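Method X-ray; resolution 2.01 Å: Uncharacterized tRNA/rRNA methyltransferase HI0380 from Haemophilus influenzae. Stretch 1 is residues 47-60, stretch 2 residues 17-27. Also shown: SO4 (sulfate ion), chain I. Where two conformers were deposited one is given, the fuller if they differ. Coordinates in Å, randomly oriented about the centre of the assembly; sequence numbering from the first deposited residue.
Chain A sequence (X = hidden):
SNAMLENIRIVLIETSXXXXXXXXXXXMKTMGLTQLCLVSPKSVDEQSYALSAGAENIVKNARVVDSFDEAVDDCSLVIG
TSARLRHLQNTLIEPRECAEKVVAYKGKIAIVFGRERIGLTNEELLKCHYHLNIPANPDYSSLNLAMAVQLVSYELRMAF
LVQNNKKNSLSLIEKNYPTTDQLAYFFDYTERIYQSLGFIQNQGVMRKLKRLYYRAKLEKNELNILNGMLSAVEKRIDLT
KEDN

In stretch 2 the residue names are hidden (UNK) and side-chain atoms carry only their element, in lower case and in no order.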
ATOM      1  N   GLN A  47      23.299  24.003   2.425  1.00 30.68           N
ATOM      2  CA  GLN A  47      22.262  23.306   1.665  1.00 29.99           C
ATOM      3  C   GLN A  47      22.121  21.813   1.999  1.00 29.86           C
ATOM      4  O   GLN A  47      21.008  21.290   1.939  1.00 29.08           O
ATOM      5  CB  GLN A  47      22.459  23.482   0.149  1.00 30.12           C
ATOM      6  CG  GLN A  47      22.295  24.910  -0.348  1.00 32.87           C
ATOM      7  CD  GLN A  47      21.071  25.563   0.249  1.00 36.01           C
ATOM      8  OE1 GLN A  47      19.937  25.088   0.063  1.00 36.75           O
ATOM      9  NE2 GLN A  47      21.289  26.645   1.000  1.00 38.82           N
ATOM     10  N   SER A  48      23.231  21.138   2.339  1.00 28.72           N
ATOM     11  CA  SER A  48      23.188  19.745   2.775  1.00 28.52           C
ATOM     12  C   SER A  48      22.361  19.619   4.053  1.00 28.36           C
ATOM     13  O   SER A  48      21.657  18.610   4.270  1.00 28.51           O
ATOM     14  CB  SER A  48      24.608  19.199   3.006  1.00 28.55           C
ATOM     15  OG  SER A  48      25.428  19.431   1.867  1.00 27.99           O
ATOM     16  N   TYR A  49      22.461  20.650   4.886  1.00 27.22           N
ATOM     17  CA  TYR A  49      21.729  20.714   6.139  1.00 27.22           C
ATOM     18  C   TYR A  49      20.302  21.210   5.962  1.00 25.86           C
ATOM     19  O   TYR A  49      19.367  20.580   6.456  1.00 25.73           O
ATOM     20  CB  TYR A  49      22.485  21.581   7.148  1.00 27.00           C
ATOM     21  CG  TYR A  49      23.766  20.914   7.565  1.00 30.33           C
ATOM     22  CD1 TYR A  49      23.760  19.967   8.580  1.00 30.76           C
ATOM     23  CD2 TYR A  49      24.981  21.191   6.910  1.00 31.25           C
ATOM     24  CE1 TYR A  49      24.929  19.336   8.982  1.00 33.29           C
ATOM     25  CE2 TYR A  49      26.163  20.565   7.296  1.00 34.43           C
ATOM     26  CZ  TYR A  49      26.117  19.630   8.338  1.00 35.53           C
ATOM     27  OH  TYR A  49      27.252  18.988   8.762  1.00 39.73           O
ATOM     28  N   ALA A  50      20.144  22.302   5.224  1.00 24.16           N
ATOM     29  CA  ALA A  50      18.827  22.851   4.911  1.00 23.34           C
ATOM     30  C   ALA A  50      17.853  21.812   4.343  1.00 22.10           C
ATOM     31  O   ALA A  50      16.744  21.693   4.830  1.00 22.35           O
ATOM     32  CB  ALA A  50      18.936  24.037   3.956  1.00 22.76           C
ATOM     33  N   LEU A  51      18.264  21.095   3.306  1.00 21.23           N
ATOM     34  CA  LEU A  51      17.387  20.117   2.661  1.00 21.92           C
ATOM     35  C   LEU A  51      17.140  18.832   3.494  1.00 22.64           C
ATOM     36  O   LEU A  51      16.306  17.963   3.120  1.00 22.04           O
ATOM     37  CB  LEU A  51      17.909  19.810   1.237  1.00 21.02           C
ATOM     38  CG  LEU A  51      17.400  20.741   0.127  1.00 25.52           C
ATOM     39  CD1 LEU A  51      17.669  22.215   0.465  1.00 20.97           C
ATOM     40  CD2 LEU A  51      18.000  20.396  -1.222  1.00 27.30           C
ATOM     41  N   SER A  52      17.868  18.680   4.610  1.00 22.57           N
ATOM     42  CA  SER A  52      17.680  17.488   5.443  1.00 22.13           C
ATOM     43  C   SER A  52      16.379  17.626   6.255  1.00 22.14           C
ATOM     44  O   SER A  52      15.784  16.630   6.719  1.00 21.32           O
ATOM     45  CB  SER A  52      18.898  17.245   6.349  1.00 22.19           C
ATOM     46  OG  SER A  52      18.846  18.126   7.452  1.00 22.11           O
ATOM     47  N   ALA A  53      15.959  18.871   6.442  1.00 20.52           N
ATOM     48  CA  ALA A  53      14.648  19.161   7.017  1.00 21.77           C
ATOM     49  C   ALA A  53      14.378  18.507   8.393  1.00 21.67           C
ATOM     50  O   ALA A  53      13.314  17.956   8.611  1.00 22.20           O
ATOM     51  CB  ALA A  53      13.516  18.809   5.989  1.00 20.35           C
ATOM     52  N   GLY A  54      15.346  18.567   9.296  1.00 21.45           N
ATOM     53  CA  GLY A  54      15.254  17.899  10.584  1.00 21.22           C
ATOM     54  C   GLY A  54      16.056  16.596  10.628  1.00 21.77           C
ATOM     55  O   GLY A  54      16.137  15.931  11.686  1.00 22.07           O
ATOM     56  N   ALA A  55      16.643  16.211   9.500  1.00 20.84           N
ATOM     57  CA  ALA A  55      17.516  15.057   9.485  1.00 20.61           C
ATOM     58  C   ALA A  55      18.993  15.469   9.544  1.00 20.82           C
ATOM     59  O   ALA A  55      19.879  14.781   8.999  1.00 21.71           O
ATOM     60  CB  ALA A  55      17.237  14.202   8.260  1.00 19.80           C
ATOM     61  N   GLU A  56      19.287  16.576  10.208  1.00 20.38           N
ATOM     62  CA  GLU A  56      20.664  17.053  10.284  1.00 21.16           C
ATOM     63  C   GLU A  56      21.604  16.046  10.947  1.00 20.81           C
ATOM     64  O   GLU A  56      22.779  15.960  10.581  1.00 20.79           O
ATOM     65  CB  GLU A  56      20.764  18.381  11.029  1.00 21.42           C
ATOM     66  CG  GLU A  56      20.176  19.588  10.296  1.00 25.19           C
ATOM     67  CD  GLU A  56      18.664  19.714  10.471  1.00 30.93           C
ATOM     68  OE1 GLU A  56      18.038  18.793  11.038  1.00 30.99           O
ATOM     69  OE2 GLU A  56      18.094  20.748  10.049  1.00 34.63           O
ATOM     70  N   ASN A  57      21.095  15.315  11.937  1.00 19.98           N
ATOM     71  CA  ASN A  57      21.922  14.379  12.681  1.00 20.76           C
ATOM     72  C   ASN A  57      22.603  13.401  11.726  1.00 20.48           C
ATOM     73  O   ASN A  57      23.817  13.075  11.875  1.00 19.50           O
ATOM     74  CB  ASN A  57      21.095  13.630  13.741  1.00 20.86           C
ATOM     75  CG  ASN A  57      19.943  12.788  13.123  1.00 25.75           C
ATOM     76  OD1 ASN A  57      19.037  13.311  12.426  1.00 27.61           O
ATOM     77  ND2 ASN A  57      19.981  11.481  13.378  1.00 28.07           N
ATOM     78  N   ILE A  58      21.828  12.951  10.733  1.00 20.62           N
ATOM     79  CA  ILE A  58      22.317  11.971   9.736  1.00 20.65           C
ATOM     80  C   ILE A  58      23.453  12.575   8.901  1.00 20.73           C
ATOM     81  O   ILE A  58      24.474  11.941   8.725  1.00 19.64           O
ATOM     82  CB  ILE A  58      21.141  11.374   8.899  1.00 20.73           C
ATOM     83  CG1 ILE A  58      20.179  10.595   9.827  1.00 22.61           C
ATOM     84  CG2 ILE A  58      21.669  10.564   7.698  1.00 17.37           C
ATOM     85  CD1 ILE A  58      18.826  10.119   9.200  1.00 24.88           C
ATOM     86  N   VAL A  59      23.292  13.833   8.473  1.00 20.38           N
ATOM     87  CA  VAL A  59      24.316  14.560   7.727  1.00 19.81           C
ATOM     88  C   VAL A  59      25.567  14.823   8.577  1.00 20.27           C
ATOM     89  O   VAL A  59      26.699  14.655   8.073  1.00 20.20           O
ATOM     90  CB  VAL A  59      23.759  15.904   7.211  1.00 20.55           C
ATOM     91  CG1 VAL A  59      24.843  16.729   6.441  1.00 18.15           C
ATOM     92  CG2 VAL A  59      22.525  15.677   6.379  1.00 18.31           C
ATOM     93  N   LYS A  60      25.375  15.182   9.859  1.00 20.33           N
ATOM     94  CA  LYS A  60      26.517  15.422  10.787  1.00 21.44           C
ATOM     95  C   LYS A  60      27.349  14.174  10.977  1.00 20.81           C
ATOM     96  O   LYS A  60      28.598  14.208  10.977  1.00 20.78           O
ATOM     97  CB  LYS A  60      26.020  15.881  12.190  1.00 21.97           C
ATOM     98  CG  LYS A  60      25.432  17.285  12.276  1.00 23.54           C
ATOM     99  CD  LYS A  60      24.979  17.542  13.742  1.00 26.85           C
ATOM    100  CE  LYS A  60      24.294  18.879  13.881  1.00 28.57           C
ATOM    101  NZ  LYS A  60      23.751  19.143  15.258  1.00 28.34           N
ATOM    102  N   UNK A  17      25.084  18.309  -6.293  1.00 30.56           N
ATOM    103  CA  UNK A  17      24.508  19.429  -5.537  0.50 29.63           C
ATOM    104  C   UNK A  17      24.473  19.038  -4.069  1.00 29.39           C
ATOM    105  O   UNK A  17      24.066  17.899  -3.717  1.00 28.81           O
ATOM    106  c   UNK A  17      23.043  20.144  -7.474  0.50 28.47           C
ATOM    107  c   UNK A  17      22.990  21.483  -9.222  0.50 28.50           C
ATOM    108  n   UNK A  17      23.045  21.457  -7.904  0.50 28.54           N
ATOM    109  c   UNK A  17      23.098  19.771  -6.031  0.50 29.48           C
ATOM    110  n   UNK A  17      22.963  20.238  -9.663  0.50 28.75           N
ATOM    111  c   UNK A  17      22.988  19.381  -8.591  0.50 28.37           C
ATOM    112  N   UNK A  18      24.922  19.955  -3.211  1.00 28.46           N
ATOM    113  CA  UNK A  18      25.070  19.659  -1.792  1.00 27.82           C
ATOM    114  C   UNK A  18      23.707  19.418  -1.145  1.00 28.12           C
ATOM    115  O   UNK A  18      23.621  18.762  -0.118  1.00 27.83           O
ATOM    116  o   UNK A  18      25.140  21.982  -1.318  1.00 27.40           O
ATOM    117  c   UNK A  18      25.811  20.781  -1.094  1.00 28.02           C
ATOM    118  N   UNK A  19      22.651  19.936  -1.774  1.00 27.37           N
ATOM    119  CA  UNK A  19      21.276  19.648  -1.383  1.00 26.29           C
ATOM    120  C   UNK A  19      20.868  18.195  -1.506  1.00 25.91           C
ATOM    121  O   UNK A  19      20.019  17.747  -0.760  1.00 25.10           O
ATOM    122  N   UNK A  20      21.459  17.455  -2.445  1.00 25.81           N
ATOM    123  CA  UNK A  20      21.115  16.053  -2.651  1.00 25.49           C
ATOM    124  C   UNK A  20      21.452  15.163  -1.463  1.00 24.62           C
ATOM    125  O   UNK A  20      20.754  14.184  -1.187  1.00 25.88           O
ATOM    126  c   UNK A  20      21.370  16.221  -5.155  1.00 29.05           C
ATOM    127  c   UNK A  20      21.820  15.517  -3.893  1.00 26.25           C
ATOM    128  n   UNK A  20      22.070  15.985  -6.261  1.00 32.30           N
ATOM    129  o   UNK A  20      20.399  16.976  -5.132  1.00 28.26           O
ATOM    130  N   UNK A  21      22.567  15.463  -0.801  1.00 23.22           N
ATOM    131  CA  UNK A  21      22.910  14.810   0.482  1.00 21.92           C
ATOM    132  C   UNK A  21      21.805  15.087   1.519  1.00 21.42           C
ATOM    133  O   UNK A  21      21.387  14.203   2.227  1.00 20.03           O
ATOM    134  c   UNK A  21      24.467  14.979   2.477  1.00 21.35           C
ATOM    135  c   UNK A  21      25.392  15.070   0.081  1.00 20.26           C
ATOM    136  c   UNK A  21      26.697  15.732   0.471  1.00 22.81           C
ATOM    137  c   UNK A  21      24.250  15.390   1.033  1.00 21.64           C
ATOM    138  N   UNK A  22      21.375  16.348   1.638  1.00 19.99           N
ATOM    139  CA  UNK A  22      20.257  16.616   2.527  1.00 20.15           C
ATOM    140  C   UNK A  22      18.964  15.822   2.229  1.00 19.70           C
ATOM    141  O   UNK A  22      18.322  15.331   3.154  1.00 17.43           O
ATOM    142  N   UNK A  23      18.577  15.769   0.948  1.00 19.68           N
ATOM    143  CA  UNK A  23      17.289  15.209   0.528  1.00 19.68           C
ATOM    144  C   UNK A  23      17.381  13.683   0.778  1.00 19.88           C
ATOM    145  O   UNK A  23      16.392  13.088   1.221  1.00 19.11           O
ATOM    146  o   UNK A  23      16.943  16.923  -1.111  1.00 25.47           O
ATOM    147  c   UNK A  23      16.991  15.518  -0.933  1.00 18.22           C
ATOM    148  N   UNK A  24      18.548  13.092   0.541  1.00 19.72           N
ATOM    149  CA  UNK A  24      18.739  11.622   0.854  1.00 21.90           C
ATOM    150  C   UNK A  24      18.696  11.257   2.361  1.00 23.08           C
ATOM    151  O   UNK A  24      18.193  10.160   2.744  1.00 24.34           O
ATOM    152  c   UNK A  24      20.042  11.107   0.244  1.00 21.67           C
ATOM    153  N   UNK A  25      19.314  12.114   3.189  1.00 23.08           N
ATOM    154  CA  UNK A  25      19.289  11.997   4.666  1.00 22.98           C
ATOM    155  C   UNK A  25      17.853  12.079   5.184  1.00 22.07           C
ATOM    156  O   UNK A  25      17.431  11.278   6.003  1.00 21.81           O
ATOM    157  c   UNK A  25      20.100  13.126   5.302  1.00 20.27           C
ATOM    158  N   UNK A  26      17.112  13.071   4.705  1.00 21.10           N
ATOM    159  CA  UNK A  26      15.653  13.127   4.968  1.00 21.75           C
ATOM    160  C   UNK A  26      14.910  11.814   4.593  1.00 22.06           C
ATOM    161  O   UNK A  26      14.222  11.214   5.457  1.00 21.04           O
ATOM    162  n   UNK A  26      11.632  17.945   2.597  1.00 26.39           N
ATOM    163  c   UNK A  26      13.570  14.650   4.593  1.00 23.72           C
ATOM    164  c   UNK A  26      11.078  17.261   3.578  1.00 25.25           C
ATOM    165  n   UNK A  26      11.724  16.251   4.144  1.00 30.11           N
ATOM    166  c   UNK A  26      15.059  14.395   4.300  1.00 22.18           C
ATOM    167  n   UNK A  26       9.881  17.594   4.002  1.00 28.43           N
ATOM    168  c   UNK A  26      13.064  15.786   3.741  1.00 25.84           C
ATOM    169  N   UNK A  27      15.060  11.340   3.344  1.00 21.11           N
ATOM    170  CA  UNK A  27      14.426  10.059   2.911  1.00 20.77           C
ATOM    171  C   UNK A  27      14.759   8.883   3.851  1.00 20.16           C
ATOM    172  O   UNK A  27      13.860   8.183   4.334  1.00 18.97           O
ATOM    173  c   UNK A  27      14.792   9.689   1.434  1.00 20.35           C
TER
HETATM  174  S   SO4 I 246       9.497  20.697   1.453  0.70 55.30           S
HETATM  175  O1  SO4 I 246       9.500  20.921   2.887  0.70 56.20           O
HETATM  176  O2  SO4 I 246      10.579  21.472   0.836  0.70 57.66           O
HETATM  177  O3  SO4 I 246       9.735  19.288   1.171  0.70 57.30           O
HETATM  178  O4  SO4 I 246       8.239  21.090   0.856  0.70 57.54           O

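Position 17 carries one carbon and then a five-membered ring of three carbons and two nitrogens. It touches nothing on stretch 1. This is His-17.

Position 18 has one carbon and one oxygen. The oxygen lies 3.4 Å from CB of Gln-47. The backbone O of position 18 accepts a hydrogen bond from Ser-48 OG at 2.8 Å. A carbon bearing a lone oxygen identifies Ser-18.

Position 19 has no side-chain atoms. Its backbone O is 3.4 Å from Leu-51 CD2. A CB built here would fall 2.5 Å from that same CD2, a clash. It is Gly-19.

Position 20 has two carbons, the second carrying one oxygen and one nitrogen. That is a carboxamide, one carbon from the backbone. The side chain points away from stretch 1. It is Asn-20.

Position 21 has four carbons, forked at the first, with one arm two carbons long. One of these carbons is 4.3 Å from Val-59 CG1. Branching at the first carbon with unequal arms gives Ile-21.

Position 22 is bare again. Its CA sits 3.0 Å from Ser-48 O. A modelled CB would lie 2.5 Å from Ser-48 O and 2.9 Å from Leu-51 CB, so there is no room for one. It is Gly-22.

Position 23 has one carbon and one oxygen. The oxygen is 3.6 Å from Leu-51 CD2 and donates a hydrogen bond to Gly-19 O at 3.2 Å, one turn back. It is Ser-23.

Position 24 has a single carbon, pointing away from stretch 1. It is Ala-24.

Position 25 also has one carbon, but pointing toward stretch 1. It lies 3.7 Å from Val-59 CG2 and 3.8 Å from Ile-58 CG2. It is Ala-25.

Position 26 has three carbons, a nitrogen, then a carbon carrying two more nitrogens. This guanidinium has Ala-53 CB over one face. It is Arg-26, an extended chain whose NH1 donates a hydrogen bond to sulfate O3 at 2.7 Å.

Position 27 has one carbon, pointing away. It is Ala-27.

The contact rests on close backbone approach. Ser-52 and Gly-22 come within 4.0 Å, CA to CA, and Ser-52 CA makes a CA-H...O contact with Gly-22 O at 3.2 Å. The two glycines leave space for Leu-51 and the backbone of Ser-48. Farther along, Ala-25 packs against Ala-55, Ile-58 and Val-59. The Ser-48 to Ser-18 bond is the only hydrogen bond directly between the stretches.

Stretch 2 17-27: HSGNIGSAARA
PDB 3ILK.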